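Local atomic coordinates of Esterase/lipase (Uncultured bacterium, PDB entry 3K6K), a protein that probably hydrolyses carboxylic esters as an alpha/beta-hydrolase esterase or lipase of the hormone-sensitive lipase type. Residues Ser97-Leu102 and Phe283-Lys288. Numbering follows the deposited sequence.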
# COMPACT_ATOMS: atom_id res chain seq x y z
N SER A 97 12.18 26.53 3.38
CA SER A 97 12.06 27.01 4.76
C SER A 97 10.85 26.51 5.48
O SER A 97 11.00 26.09 6.58
CB SER A 97 12.10 28.54 4.86
OG SER A 97 13.39 28.97 4.45
N THR A 98 9.66 26.63 4.90
CA THR A 98 8.45 26.10 5.54
C THR A 98 8.52 24.60 5.87
O THR A 98 7.72 24.15 6.67
CB THR A 98 7.25 26.21 4.66
OG1 THR A 98 7.56 25.65 3.35
CG2 THR A 98 6.84 27.64 4.53
N HIS A 99 9.42 23.83 5.24
CA HIS A 99 9.40 22.36 5.38
C HIS A 99 10.63 21.85 6.17
O HIS A 99 10.81 20.64 6.44
CB HIS A 99 9.22 21.67 4.02
CG HIS A 99 7.82 21.79 3.50
ND1 HIS A 99 7.06 20.69 3.13
CD2 HIS A 99 7.01 22.86 3.38
CE1 HIS A 99 5.86 21.09 2.76
NE2 HIS A 99 5.80 22.41 2.89
N LEU A 100 11.42 22.83 6.61
CA LEU A 100 12.56 22.49 7.39
C LEU A 100 12.22 21.49 8.40
O LEU A 100 13.00 20.55 8.55
CB LEU A 100 13.21 23.69 8.06
CG LEU A 100 13.86 24.43 6.92
CD1 LEU A 100 14.25 25.82 7.40
CD2 LEU A 100 15.06 23.67 6.47
N VAL A 101 11.13 21.69 9.13
CA VAL A 101 10.67 20.76 10.14
C VAL A 101 10.65 19.30 9.67
O VAL A 101 11.15 18.46 10.34
CB VAL A 101 9.34 21.16 10.84
CG1 VAL A 101 8.22 21.30 9.90
CG2 VAL A 101 9.01 20.20 11.89
N LEU A 102 10.11 19.03 8.51
CA LEU A 102 10.02 17.71 7.98
C LEU A 102 11.41 17.23 7.44
O LEU A 102 11.87 16.15 7.84
CB LEU A 102 8.92 17.65 6.94
CG LEU A 102 8.75 16.37 6.11
CD1 LEU A 102 9.00 15.12 6.89
CD2 LEU A 102 7.34 16.31 5.54
N PHE A 283 1.06 14.39 7.62
CA PHE A 283 1.15 14.39 9.07
C PHE A 283 2.56 14.40 9.60
O PHE A 283 2.74 14.73 10.80
CB PHE A 283 0.38 13.21 9.65
CG PHE A 283 0.99 11.83 9.36
CD1 PHE A 283 1.83 11.23 10.28
CD2 PHE A 283 0.67 11.15 8.21
CE1 PHE A 283 2.38 9.99 10.03
CE2 PHE A 283 1.17 9.90 7.95
CZ PHE A 283 2.06 9.33 8.84
N GLN A 284 3.53 14.04 8.75
CA GLN A 284 4.91 13.97 9.14
C GLN A 284 5.44 15.36 9.56
O GLN A 284 6.56 15.46 10.06
CB GLN A 284 5.83 13.31 8.03
CG GLN A 284 5.44 11.88 7.52
CD GLN A 284 4.18 11.88 6.58
OE1 GLN A 284 3.53 12.94 6.36
NE2 GLN A 284 3.84 10.71 6.05
N MET A 285 4.66 16.42 9.27
CA MET A 285 4.97 17.75 9.79
C MET A 285 4.79 17.92 11.32
O MET A 285 5.35 18.87 11.93
CB MET A 285 4.16 18.86 9.07
CG MET A 285 4.17 18.77 7.58
SD MET A 285 5.48 19.55 6.62
CE MET A 285 4.92 21.25 6.54
N TYR A 286 4.04 17.01 11.93
CA TYR A 286 3.54 17.25 13.27
C TYR A 286 4.10 16.31 14.37
O TYR A 286 3.44 16.08 15.39
CB TYR A 286 2.00 17.29 13.26
CG TYR A 286 1.48 18.18 12.10
CD1 TYR A 286 0.74 17.65 11.04
CD2 TYR A 286 1.73 19.55 12.08
CE1 TYR A 286 0.30 18.47 9.98
CE2 TYR A 286 1.28 20.38 11.07
CZ TYR A 286 0.57 19.85 10.02
OH TYR A 286 0.19 20.68 9.00
N GLY A 287 5.32 15.82 14.17
CA GLY A 287 6.02 15.03 15.20
C GLY A 287 5.87 15.71 16.54
O GLY A 287 5.60 15.05 17.54
N LYS A 288 5.96 17.03 16.57
CA LYS A 288 5.80 17.73 17.83
C LYS A 288 4.53 17.34 18.61
O LYS A 288 4.60 17.24 19.84
CB LYS A 288 5.88 19.23 17.57
CG LYS A 288 5.46 20.11 18.73
CD LYS A 288 5.75 21.58 18.38
CE LYS A 288 5.94 22.49 19.60
NZ LYS A 288 5.76 23.93 19.22
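On helix 96-110, Thr98 turns its hydroxyl back along its own chain, where OG1 is hydrogen-bonded to the carbonyl of Ser95; a hydroxyl one bond beyond CB reaches a backbone carbonyl three residues earlier, and the methyl CG2 adds an apolar face. Its carbonyl O meets the terminal methyl of Met285, CE, at 4.0 Å. With CG beside the backbone N, the His99 imidazole offers one flat face to Met285, whose CE sits over the ring centre, 3.9 Å from the centroid. It stands 9° off the ring normal, a CH-pi contact. The sulfur follows over the same face, SD lying 4.3 Å from the centroid, so the contact is also Met-aromatic. Methionine suits this place because its unbranched chain, bent at both chi2 and chi3, can swing a polarisable thioether and methyl over a ring. An alanine in place of His99 would remove this flat surface and would probably leave the end of Met285 less firmly packed. Val101 points toward the loop, and its short, branched side chain lets CG2, anti to the backbone N, lie against the turn without a longer chain, 3.9 Å from the carbonyl O of Met285. Leu102, CG anti to the backbone N (chi1 173°), straddles two residues. CD2 packs against Met285 SD at 3.9 Å, while CD1 reaches Gln284 CB. A forked leucine fits here, crossing Met285 at about a right angle yet running alongside Gln284, whose amide turns off to a weak hydrogen bond between NE2 and Ser296 OG. The contact thus joins helix 96-110 to a 3-10 turn in the loop between strand 271-276 and helix 291-305, and the His99 ring lies near, without touching, the probable Ser-His-Glu triad of this alpha/beta-hydrolase fold. Helix 38-49 covers Thr98, whereas Ile297 of helix 291-305 packs on both Leu102 and Gln284.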